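Long-range contacts in Tni2 (Pseudomonas fluorescens, PDB 6B12), which probably acts as an immunity protein that binds and neutralises a partner toxin: residues F5-D11 / C32-R38; I57-D61 / P119-T123; Q63-W69 / T79-G85; A133-V137 / S148-S152. All coordinates share one frame; numbering follows the deposited sequence.

From the N terminus, contact 1 is the first to close, pairing strand 5-9 with strand 34-41 and closing a loop that holds strand 14-16 and helix 21-26. Contact 2 then opens at 57-61 and closes only at 119-123, joining the end of strand 54-58 of the central sheet to the C-terminal five-stranded sheet. Contact 3, the hairpin 63-69 / 79-85, nests inside that loop, and its strand 64-70 lies beside strand 54-58. Contact 4 follows in series as the final hairpin, next to strand 121-128. None of the contacts cross. Phe5 of contact 1 packs on Val58 and Leu65, whereas contacts 1 and 4 lie on opposite sides of the chain's centre, about 17 Å apart at their nearest atoms.

Contact 1 (F5-D11 / C32-R38); sequences FERIRED and CRVVEAR
Glu6 and Arg38 form an antiparallel hydrogen-bonded pair, and their side chains run alongside in the same direction until the charges meet: Arg38 NH2 donates to Glu6 OE1 at 2.8 Å, within the guanidinium plane and nearly along the C-O bond. Arg38 leaves its backbone extended and turns only at chi3 (72°), which swings the guanidinium across to segment 5-11, its plane 58° from that of the carboxylate. One face of this guanidinium is covered at its centre by Ile8 CD1, 3.8 Å from Arg38 CZ; the same methyl touches Glu36 CG at 3.7 Å.

Ile8 O marks a classic beta bulge. It accepts from Val35 N at 2.9 Å and more weakly from Glu36 N at 3.3 Å, and the register slips by one residue. Beyond the bulge, the Arg9 guanidinium lies over Cys32, with CB 3.4 Å from Arg9 CZ. Two salt-bridge bonds to Asp11, NE to OD1 and NH2 to OD2, fix its rotation side-on, while NH1 bonds Ser30 O and a water that also reaches Cys32 O. Glu10 and Arg33 form a further salt bridge, Arg33 NH2 to Glu10 OE1 at 3.0 Å, with the carboxylate turned 76° from the guanidinium plane.

Strand 5-9 lies between strands 14-16 and 34-41, and the latter also pairs with 44-49. Phe5, Val34 and Ala37 pack against strand 54-58, while Arg7 NH1 and the backbone of Cys32 hydrogen-bond to the chain of another protein.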
# COMPACT_ATOMS: atom_id res chain seq x y z
N PHE C 5 21.36 -2.47 -1.53
CA PHE C 5 20.20 -1.76 -2.07
C PHE C 5 19.79 -0.64 -1.12
O PHE C 5 19.43 -0.88 0.04
CB PHE C 5 19.06 -2.75 -2.24
CG PHE C 5 17.73 -2.12 -2.51
CD1 PHE C 5 17.48 -1.53 -3.73
CD2 PHE C 5 16.71 -2.19 -1.58
CE1 PHE C 5 16.22 -0.96 -4.01
CE2 PHE C 5 15.45 -1.62 -1.83
CZ PHE C 5 15.22 -1.02 -3.06
N GLU C 6 19.85 0.59 -1.62
CA GLU C 6 19.60 1.78 -0.80
C GLU C 6 18.59 2.66 -1.50
O GLU C 6 18.62 2.80 -2.73
CB GLU C 6 20.92 2.56 -0.52
CG GLU C 6 21.77 1.79 0.46
CD GLU C 6 23.09 2.48 0.85
OE1 GLU C 6 23.62 3.30 0.08
OE2 GLU C 6 23.60 2.14 1.93
N ARG C 7 17.69 3.24 -0.72
CA ARG C 7 16.70 4.18 -1.24
C ARG C 7 16.99 5.54 -0.63
O ARG C 7 17.17 5.65 0.58
CB ARG C 7 15.29 3.71 -0.89
CG ARG C 7 14.82 2.57 -1.76
CD ARG C 7 13.71 1.83 -1.07
NE ARG C 7 14.24 1.04 0.04
CZ ARG C 7 13.55 0.70 1.13
NH1 ARG C 7 12.30 1.11 1.28
NH2 ARG C 7 14.10 -0.06 2.07
N ILE C 8 17.08 6.56 -1.47
CA ILE C 8 17.52 7.88 -1.02
C ILE C 8 16.31 8.80 -1.07
O ILE C 8 15.70 8.99 -2.13
CB ILE C 8 18.69 8.42 -1.85
CG1 ILE C 8 19.93 7.49 -1.75
CG2 ILE C 8 19.13 9.76 -1.30
CD1 ILE C 8 19.99 6.48 -2.85
N ARG C 9 15.94 9.33 0.08
CA ARG C 9 14.81 10.25 0.16
C ARG C 9 15.16 11.61 -0.44
O ARG C 9 16.33 11.98 -0.58
CB ARG C 9 14.38 10.43 1.62
CG ARG C 9 13.79 9.17 2.23
CD ARG C 9 13.90 9.16 3.77
NE ARG C 9 13.62 10.44 4.43
CZ ARG C 9 12.57 10.66 5.23
NH1 ARG C 9 11.67 9.71 5.45
NH2 ARG C 9 12.41 11.85 5.82
N GLU C 10 14.12 12.38 -0.81
CA GLU C 10 14.37 13.72 -1.32
C GLU C 10 15.19 14.55 -0.33
O GLU C 10 15.92 15.46 -0.75
CB GLU C 10 13.04 14.42 -1.62
CG GLU C 10 13.19 15.81 -2.24
CD GLU C 10 11.83 16.49 -2.41
OE1 GLU C 10 11.34 16.56 -3.56
OE2 GLU C 10 11.26 16.93 -1.39
N ASP C 11 15.07 14.29 0.97
CA ASP C 11 15.84 15.05 1.94
C ASP C 11 17.23 14.48 2.19
O ASP C 11 17.94 14.99 3.05
CB ASP C 11 15.09 15.19 3.29
CG ASP C 11 14.83 13.85 3.99
OD1 ASP C 11 15.30 12.78 3.52
OD2 ASP C 11 14.12 13.87 5.02
N CYS C 32 8.63 10.96 3.50
CA CYS C 32 9.28 11.73 2.45
C CYS C 32 9.36 10.88 1.20
O CYS C 32 9.61 9.68 1.29
CB CYS C 32 10.69 12.17 2.90
SG CYS C 32 11.52 13.35 1.83
N ARG C 33 9.18 11.50 0.03
CA ARG C 33 9.36 10.75 -1.21
C ARG C 33 10.78 10.23 -1.35
O ARG C 33 11.75 10.85 -0.90
CB ARG C 33 9.00 11.60 -2.45
CG ARG C 33 9.98 12.71 -2.87
CD ARG C 33 9.28 14.09 -3.10
NE ARG C 33 8.22 14.06 -4.12
CZ ARG C 33 8.15 14.87 -5.18
NH1 ARG C 33 7.15 14.74 -6.04
NH2 ARG C 33 9.05 15.81 -5.38
N VAL C 34 10.89 9.07 -1.97
CA VAL C 34 12.16 8.48 -2.37
C VAL C 34 12.40 8.86 -3.82
O VAL C 34 11.55 8.63 -4.68
CB VAL C 34 12.12 6.96 -2.19
CG1 VAL C 34 13.34 6.26 -2.89
CG2 VAL C 34 12.08 6.64 -0.71
N VAL C 35 13.56 9.47 -4.08
CA VAL C 35 13.88 9.92 -5.43
C VAL C 35 14.93 9.06 -6.10
O VAL C 35 15.17 9.24 -7.30
CB VAL C 35 14.33 11.40 -5.43
CG1 VAL C 35 13.16 12.30 -4.95
CG2 VAL C 35 15.57 11.61 -4.56
N GLU C 36 15.58 8.15 -5.37
CA GLU C 36 16.59 7.30 -6.00
C GLU C 36 16.62 5.94 -5.33
O GLU C 36 16.52 5.86 -4.10
CB GLU C 36 17.99 7.93 -5.95
CG GLU C 36 19.07 6.94 -6.43
CD GLU C 36 20.41 7.56 -6.62
OE1 GLU C 36 20.50 8.79 -6.52
OE2 GLU C 36 21.38 6.78 -6.85
N ALA C 37 16.74 4.89 -6.14
CA ALA C 37 17.08 3.55 -5.67
C ALA C 37 18.41 3.18 -6.29
O ALA C 37 18.60 3.36 -7.49
CB ALA C 37 16.01 2.53 -6.05
N ARG C 38 19.35 2.71 -5.47
CA ARG C 38 20.69 2.41 -5.92
C ARG C 38 21.08 1.03 -5.40
O ARG C 38 20.65 0.63 -4.31
CB ARG C 38 21.65 3.51 -5.39
CG ARG C 38 23.12 3.27 -5.46
CD ARG C 38 23.83 4.50 -4.84
NE ARG C 38 23.69 4.59 -3.38
CZ ARG C 38 23.73 5.73 -2.68
NH1 ARG C 38 23.87 6.90 -3.29
NH2 ARG C 38 23.61 5.69 -1.36
O HOH W 1 24.40 1.40 -2.48
O HOH W 2 10.99 7.87 3.18

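Contact 2 (I57-D61 / P119-T123); sequences IVVPD and PSIFT
Val59 reaches across to segment 119-123 with both of its methyls, each doing a different job. CG1, anti to the backbone nitrogen (chi1 180°), points between two carbonyl groups and lies 3.4 Å from Pro119 O and likewise from Ser120 O. CG2 crosses to the aromatic ring of Phe122 and meets its CD1 at 3.8 Å.

Phe122 carries the opposing hydrophobic surface. With chi1 at 67° its CG is wedged between the backbone nitrogen and the carbonyl carbon, which places the ring obliquely beside Val59, while CB, pointing toward the other segment, meets Ile57 CD1 at 4.0 Å. The ring also packs on Ala66 of strand 64-70, and Phe111 of strand 102-112 touches the same side chain. The register has no beta bridge: this is packing between two antiparallel sheets, the end of strand 54-58 in the central four-stranded sheet meeting the start of strand 121-128 in the C-terminal five-stranded one.

Pro119 buries more surface here than any other residue of the two segments. Its CB rests on the Pro60-Asp61 backbone, 4.0 Å from Pro60 CB, and its carbonyl oxygen approaches Pro60 CD at 3.3 Å; proline nitrogen has no hydrogen to offer that oxygen. Asp61 comes in beside it, with OD2 3.6 Å from Ser120 CA. The Asp61 carboxylate is itself held by residues just after it in the chain, OD2 by His64 ND1 and OD1 by the backbone nitrogen of Gln63, while Ser120 OG turns to Ser118 OG and Asp140 OD1.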
# COMPACT_ATOMS: atom_id res chain seq x y z
N ILE C 57 11.36 -2.08 -4.53
CA ILE C 57 11.67 -3.25 -3.72
C ILE C 57 12.61 -4.14 -4.50
O ILE C 57 12.67 -4.10 -5.73
CB ILE C 57 10.41 -4.06 -3.30
CG1 ILE C 57 9.62 -4.49 -4.54
CG2 ILE C 57 9.54 -3.24 -2.32
CD1 ILE C 57 8.70 -5.68 -4.29
N VAL C 58 13.39 -4.92 -3.78
CA VAL C 58 14.15 -5.99 -4.41
C VAL C 58 13.28 -7.24 -4.38
O VAL C 58 12.81 -7.65 -3.32
CB VAL C 58 15.49 -6.22 -3.68
CG1 VAL C 58 16.19 -7.44 -4.27
CG2 VAL C 58 16.39 -4.96 -3.79
N VAL C 59 13.03 -7.81 -5.55
CA VAL C 59 12.25 -9.06 -5.62
C VAL C 59 13.03 -10.14 -4.88
O VAL C 59 14.27 -10.11 -4.88
CB VAL C 59 12.02 -9.43 -7.10
CG1 VAL C 59 11.21 -10.73 -7.25
CG2 VAL C 59 11.31 -8.24 -7.83
N PRO C 60 12.38 -11.07 -4.17
CA PRO C 60 13.16 -11.99 -3.33
C PRO C 60 14.13 -12.89 -4.09
O PRO C 60 15.03 -13.46 -3.45
CB PRO C 60 12.08 -12.80 -2.59
CG PRO C 60 10.93 -11.81 -2.52
CD PRO C 60 10.95 -11.16 -3.87
N ASP C 61 14.05 -12.96 -5.43
CA ASP C 61 15.07 -13.69 -6.18
C ASP C 61 16.40 -12.94 -6.25
O ASP C 61 17.37 -13.50 -6.76
CB ASP C 61 14.55 -14.03 -7.60
CG ASP C 61 14.28 -12.80 -8.48
OD1 ASP C 61 14.71 -11.68 -8.14
OD2 ASP C 61 13.62 -12.97 -9.52
N PRO C 119 10.78 -17.38 -5.21
CA PRO C 119 11.27 -16.04 -4.86
C PRO C 119 11.12 -15.04 -5.99
O PRO C 119 11.31 -13.83 -5.76
CB PRO C 119 12.75 -16.27 -4.53
CG PRO C 119 12.84 -17.70 -4.19
CD PRO C 119 11.85 -18.39 -5.11
N SER C 120 10.82 -15.50 -7.20
CA SER C 120 10.67 -14.57 -8.31
C SER C 120 9.34 -13.81 -8.26
O SER C 120 9.18 -12.85 -9.01
CB SER C 120 10.76 -15.30 -9.65
OG SER C 120 9.65 -16.19 -9.80
N ILE C 121 8.42 -14.19 -7.38
CA ILE C 121 7.09 -13.57 -7.33
C ILE C 121 7.09 -12.43 -6.32
O ILE C 121 7.54 -12.61 -5.19
CB ILE C 121 6.01 -14.60 -6.96
CG1 ILE C 121 5.94 -15.70 -8.02
CG2 ILE C 121 4.63 -13.92 -6.85
CD1 ILE C 121 5.08 -16.93 -7.62
N PHE C 122 6.55 -11.27 -6.73
CA PHE C 122 6.28 -10.18 -5.80
C PHE C 122 4.82 -9.78 -5.95
O PHE C 122 4.12 -10.22 -6.87
CB PHE C 122 7.22 -8.99 -6.03
CG PHE C 122 7.00 -8.30 -7.35
CD1 PHE C 122 7.60 -8.77 -8.51
CD2 PHE C 122 6.20 -7.16 -7.42
CE1 PHE C 122 7.41 -8.14 -9.73
CE2 PHE C 122 5.97 -6.51 -8.65
CZ PHE C 122 6.58 -6.98 -9.80
N THR C 123 4.35 -8.96 -5.02
CA THR C 123 2.94 -8.55 -4.99
C THR C 123 2.84 -7.04 -5.04
O THR C 123 3.52 -6.34 -4.29
CB THR C 123 2.26 -9.05 -3.72
OG1 THR C 123 2.32 -10.48 -3.65
CG2 THR C 123 0.79 -8.62 -3.71

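Contact 3 (Q63-W69 / T79-G85); sequences QHLAILW and TLYVVSG
Leu65 with Val83, Ile67 with Tyr81 and Trp69 with Thr79 are the hydrogen-bonded pairs of a regular antiparallel hairpin, whose strand axes approach to 4.6 Å at 156°. The ladder frays at its open end: Gly85 N reaches Gln63 O at 3.0 Å along a bent path (134°), the donor standing above the carbonyl plane.

On the face carrying Ile67 and Val83, Tyr81 presents its edge to the face of Trp69 in an offset edge-to-face pair, with the Tyr81 ring and the five-membered ring of Trp69 at 88° and their centroids 5.8 Å apart. Trp69 CB lies in the plane of the tyrosine ring, 3.8 Å from CE2. Next to it, Ile67 CG1 meets Val83 CG2, also at 3.8 Å.

The other face is aliphatic. Leu80 extends with CG anti to its own nitrogen, and its CD1 lies 3.6 Å from Ile67 O and beside Ala66 CB; Leu68 CD1 rests 4.2 Å from Leu80 CB. Tyr108 and Phe111 of strand 102-112 cover this side. At the end, His64 lies against Val82 CG1 while its ND1 bonds Asp61.

Across the two segments the polar bonds are thus those of the backbone, and the side chains add apolar and aromatic packing, consistent with this hairpin forming the middle of the central sheet.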
# COMPACT_ATOMS: atom_id res chain seq x y z
N GLN C 63 17.43 -10.67 -8.09
CA GLN C 63 17.97 -10.37 -9.41
C GLN C 63 16.98 -9.57 -10.24
O GLN C 63 17.19 -9.40 -11.45
CB GLN C 63 18.40 -11.67 -10.13
CG GLN C 63 17.32 -12.76 -10.26
CD GLN C 63 17.99 -14.11 -10.46
OE1 GLN C 63 18.41 -14.45 -11.57
NE2 GLN C 63 18.12 -14.87 -9.38
N HIS C 64 15.92 -9.09 -9.62
CA HIS C 64 15.03 -8.10 -10.20
C HIS C 64 14.67 -7.09 -9.14
O HIS C 64 14.66 -7.38 -7.94
CB HIS C 64 13.75 -8.76 -10.75
CG HIS C 64 14.01 -9.76 -11.82
ND1 HIS C 64 14.13 -11.11 -11.56
CD2 HIS C 64 14.17 -9.61 -13.15
CE1 HIS C 64 14.33 -11.75 -12.69
NE2 HIS C 64 14.38 -10.87 -13.67
N LEU C 65 14.34 -5.89 -9.61
CA LEU C 65 13.71 -4.89 -8.77
C LEU C 65 12.32 -4.60 -9.33
O LEU C 65 12.12 -4.64 -10.55
CB LEU C 65 14.53 -3.60 -8.73
CG LEU C 65 15.94 -3.85 -8.14
CD1 LEU C 65 16.94 -3.92 -9.29
CD2 LEU C 65 16.30 -2.77 -7.15
N ALA C 66 11.37 -4.36 -8.45
CA ALA C 66 10.08 -3.84 -8.87
C ALA C 66 10.06 -2.37 -8.50
O ALA C 66 10.34 -2.02 -7.35
CB ALA C 66 8.93 -4.59 -8.21
N ILE C 67 9.72 -1.52 -9.47
CA ILE C 67 9.83 -0.08 -9.30
C ILE C 67 8.48 0.51 -9.64
O ILE C 67 8.04 0.41 -10.78
CB ILE C 67 10.89 0.53 -10.24
CG1 ILE C 67 12.26 -0.17 -10.13
CG2 ILE C 67 10.98 2.03 -9.97
CD1 ILE C 67 12.91 0.05 -8.84
N LEU C 68 7.84 1.16 -8.67
CA LEU C 68 6.60 1.90 -8.92
C LEU C 68 6.99 3.36 -9.11
O LEU C 68 7.44 4.02 -8.17
CB LEU C 68 5.63 1.71 -7.77
CG LEU C 68 4.27 2.35 -8.00
CD1 LEU C 68 3.58 1.81 -9.26
CD2 LEU C 68 3.45 2.08 -6.75
N TRP C 69 6.80 3.86 -10.33
CA TRP C 69 7.40 5.09 -10.83
C TRP C 69 6.34 6.18 -10.91
O TRP C 69 5.37 6.02 -11.65
CB TRP C 69 7.97 4.79 -12.21
CG TRP C 69 8.84 5.80 -12.88
CD1 TRP C 69 8.48 6.71 -13.86
CD2 TRP C 69 10.25 5.93 -12.72
NE1 TRP C 69 9.59 7.39 -14.29
CE2 TRP C 69 10.69 6.92 -13.62
CE3 TRP C 69 11.20 5.27 -11.92
CZ2 TRP C 69 12.02 7.30 -13.70
CZ3 TRP C 69 12.52 5.65 -12.01
CH2 TRP C 69 12.92 6.65 -12.89
N THR C 79 3.47 4.11 -12.78
CA THR C 79 3.60 2.94 -13.64
C THR C 79 4.55 1.95 -12.97
O THR C 79 5.58 2.35 -12.43
CB THR C 79 4.15 3.34 -15.02
OG1 THR C 79 3.26 4.28 -15.65
CG2 THR C 79 4.30 2.12 -15.92
N LEU C 80 4.20 0.67 -13.02
CA LEU C 80 5.02 -0.38 -12.41
C LEU C 80 5.95 -0.99 -13.45
O LEU C 80 5.50 -1.40 -14.53
CB LEU C 80 4.11 -1.45 -11.81
CG LEU C 80 4.82 -2.67 -11.21
CD1 LEU C 80 5.72 -2.29 -10.02
CD2 LEU C 80 3.76 -3.73 -10.84
N TYR C 81 7.23 -1.09 -13.10
CA TYR C 81 8.25 -1.72 -13.94
C TYR C 81 8.96 -2.81 -13.14
O TYR C 81 9.15 -2.68 -11.94
CB TYR C 81 9.31 -0.72 -14.40
CG TYR C 81 8.74 0.42 -15.20
CD1 TYR C 81 8.56 0.30 -16.58
CD2 TYR C 81 8.34 1.60 -14.58
CE1 TYR C 81 8.03 1.36 -17.32
CE2 TYR C 81 7.81 2.65 -15.30
CZ TYR C 81 7.65 2.52 -16.67
OH TYR C 81 7.13 3.57 -17.41
N VAL C 82 9.36 -3.86 -13.85
CA VAL C 82 10.33 -4.84 -13.33
C VAL C 82 11.63 -4.58 -14.05
O VAL C 82 11.69 -4.63 -15.28
CB VAL C 82 9.85 -6.28 -13.55
CG1 VAL C 82 10.95 -7.27 -13.14
CG2 VAL C 82 8.59 -6.52 -12.75
N VAL C 83 12.69 -4.30 -13.29
CA VAL C 83 13.99 -3.95 -13.84
C VAL C 83 14.95 -5.08 -13.52
O VAL C 83 14.95 -5.59 -12.40
CB VAL C 83 14.50 -2.62 -13.25
CG1 VAL C 83 15.86 -2.27 -13.81
CG2 VAL C 83 13.47 -1.48 -13.49
N SER C 84 15.74 -5.49 -14.49
CA SER C 84 16.73 -6.53 -14.25
C SER C 84 17.80 -6.03 -13.28
O SER C 84 18.05 -4.83 -13.14
CB SER C 84 17.37 -6.99 -15.57
OG SER C 84 18.11 -5.94 -16.17
N GLY C 85 18.44 -6.97 -12.57
CA GLY C 85 19.47 -6.56 -11.63
C GLY C 85 20.63 -5.83 -12.28
O GLY C 85 21.25 -4.95 -11.67

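Contact 4 (A133-V137 / S148-S152); sequences AMFRV and SIQHS
His151 lays its imidazole over the ring of Phe135, planes 24° apart and centroids at 4.7 Å, in a face-to-face stack on one side of the C-terminal beta hairpin (strands 134-140 and 145-152). Phe135 CZ stands above the centre of the imidazole. The histidine reaches it because its side chain heads away from the backbone nitrogen (chi1 -154°), and Ala133 CB adds a contact of 3.8 Å to His151 CE1. A second neighbour of the phenylalanine is Ile149, whose CG2 touches Phe135 CD2 at 3.7 Å; that side of the sheet continues onto Ile99 and Leu97 of strand 96-99.

Arg136 and Gln150 occupy the other side, where their side chains run alongside each other. Gln150 OE1 hovers over one face of the guanidinium near its rim, 3.4 Å from Arg136 NE, at an angle too poor for a hydrogen bond. The charged group has firmer partners in Asp138, by a salt bridge, and Phe114, by cation-pi. The backbones of this same pair are joined in both directions, Arg136 N to Gln150 O at 2.7 Å and Gln150 N to Arg136 O.

Beside the stacked rings, at the end away from the hairpin turn, Met134, a selenomethionine, offers its carbonyl to Ser152 N at 2.8 Å and only weakly to His151 ND1. A water clips the two strands together there, donating to Ser152 O at 2.6 Å and accepting from Met134 N.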
# COMPACT_ATOMS: atom_id res chain seq x y z
N ALA C 133 -11.64 -0.21 -5.90
CA ALA C 133 -11.51 -1.50 -5.23
C ALA C 133 -10.07 -1.97 -5.34
O ALA C 133 -9.42 -1.77 -6.38
CB ALA C 133 -12.45 -2.54 -5.83
N MSE C 134 -9.57 -2.60 -4.28
CA MSE C 134 -8.18 -3.02 -4.22
C MSE C 134 -8.05 -4.47 -4.65
O MSE C 134 -8.87 -5.33 -4.27
CB MSE C 134 -7.60 -2.88 -2.80
CG MSE C 134 -7.67 -1.48 -2.20
SE MSE C 134 -6.66 -0.19 -3.27
CE MSE C 134 -5.03 -1.21 -3.57
N PHE C 135 -7.02 -4.74 -5.43
CA PHE C 135 -6.72 -6.09 -5.87
C PHE C 135 -5.27 -6.39 -5.56
O PHE C 135 -4.40 -5.55 -5.78
CB PHE C 135 -6.98 -6.27 -7.35
CG PHE C 135 -8.43 -6.23 -7.69
CD1 PHE C 135 -9.09 -5.02 -7.80
CD2 PHE C 135 -9.13 -7.41 -7.88
CE1 PHE C 135 -10.45 -4.98 -8.09
CE2 PHE C 135 -10.48 -7.37 -8.19
CZ PHE C 135 -11.14 -6.16 -8.29
N ARG C 136 -5.04 -7.59 -5.06
CA ARG C 136 -3.68 -8.10 -4.89
C ARG C 136 -3.25 -8.72 -6.22
O ARG C 136 -3.93 -9.61 -6.75
CB ARG C 136 -3.66 -9.14 -3.77
CG ARG C 136 -2.40 -9.98 -3.79
CD ARG C 136 -2.45 -11.02 -2.68
NE ARG C 136 -1.41 -12.02 -2.89
CZ ARG C 136 -1.21 -13.04 -2.07
NH1 ARG C 136 -1.97 -13.18 -0.98
NH2 ARG C 136 -0.23 -13.91 -2.32
N VAL C 137 -2.14 -8.23 -6.77
CA VAL C 137 -1.63 -8.70 -8.06
C VAL C 137 -0.26 -9.32 -7.83
O VAL C 137 0.70 -8.62 -7.48
CB VAL C 137 -1.57 -7.58 -9.10
CG1 VAL C 137 -1.12 -8.14 -10.47
CG2 VAL C 137 -2.93 -6.90 -9.22
N SER C 148 -1.41 -13.88 -10.86
CA SER C 148 -2.79 -13.95 -10.40
C SER C 148 -3.25 -12.61 -9.86
O SER C 148 -2.43 -11.77 -9.46
CB SER C 148 -2.97 -15.00 -9.32
OG SER C 148 -2.13 -14.67 -8.24
N ILE C 149 -4.57 -12.45 -9.84
CA ILE C 149 -5.22 -11.27 -9.28
C ILE C 149 -6.28 -11.74 -8.30
O ILE C 149 -7.04 -12.66 -8.60
CB ILE C 149 -5.85 -10.40 -10.38
CG1 ILE C 149 -4.82 -10.02 -11.45
CG2 ILE C 149 -6.48 -9.17 -9.78
CD1 ILE C 149 -5.47 -9.68 -12.83
N GLN C 150 -6.34 -11.11 -7.12
CA GLN C 150 -7.36 -11.46 -6.14
C GLN C 150 -7.92 -10.19 -5.55
O GLN C 150 -7.17 -9.28 -5.21
CB GLN C 150 -6.83 -12.30 -4.97
CG GLN C 150 -5.89 -13.43 -5.29
CD GLN C 150 -5.04 -13.81 -4.09
OE1 GLN C 150 -3.84 -14.06 -4.22
NE2 GLN C 150 -5.66 -13.83 -2.90
N HIS C 151 -9.25 -10.15 -5.41
CA HIS C 151 -9.89 -9.04 -4.72
C HIS C 151 -9.36 -8.94 -3.30
O HIS C 151 -9.21 -9.95 -2.61
CB HIS C 151 -11.41 -9.24 -4.72
CG HIS C 151 -12.20 -7.98 -4.62
ND1 HIS C 151 -11.76 -6.87 -3.92
CD2 HIS C 151 -13.41 -7.64 -5.13
CE1 HIS C 151 -12.66 -5.91 -4.01
NE2 HIS C 151 -13.67 -6.35 -4.73
N SER C 152 -9.04 -7.72 -2.87
CA SER C 152 -8.52 -7.47 -1.53
C SER C 152 -9.35 -6.38 -0.85
O SER C 152 -10.23 -5.77 -1.46
CB SER C 152 -7.05 -7.06 -1.57
OG SER C 152 -6.49 -7.07 -0.26
O HOH W 3 -11.30 -3.41 -1.85
O HOH W 4 -3.11 -12.53 -6.38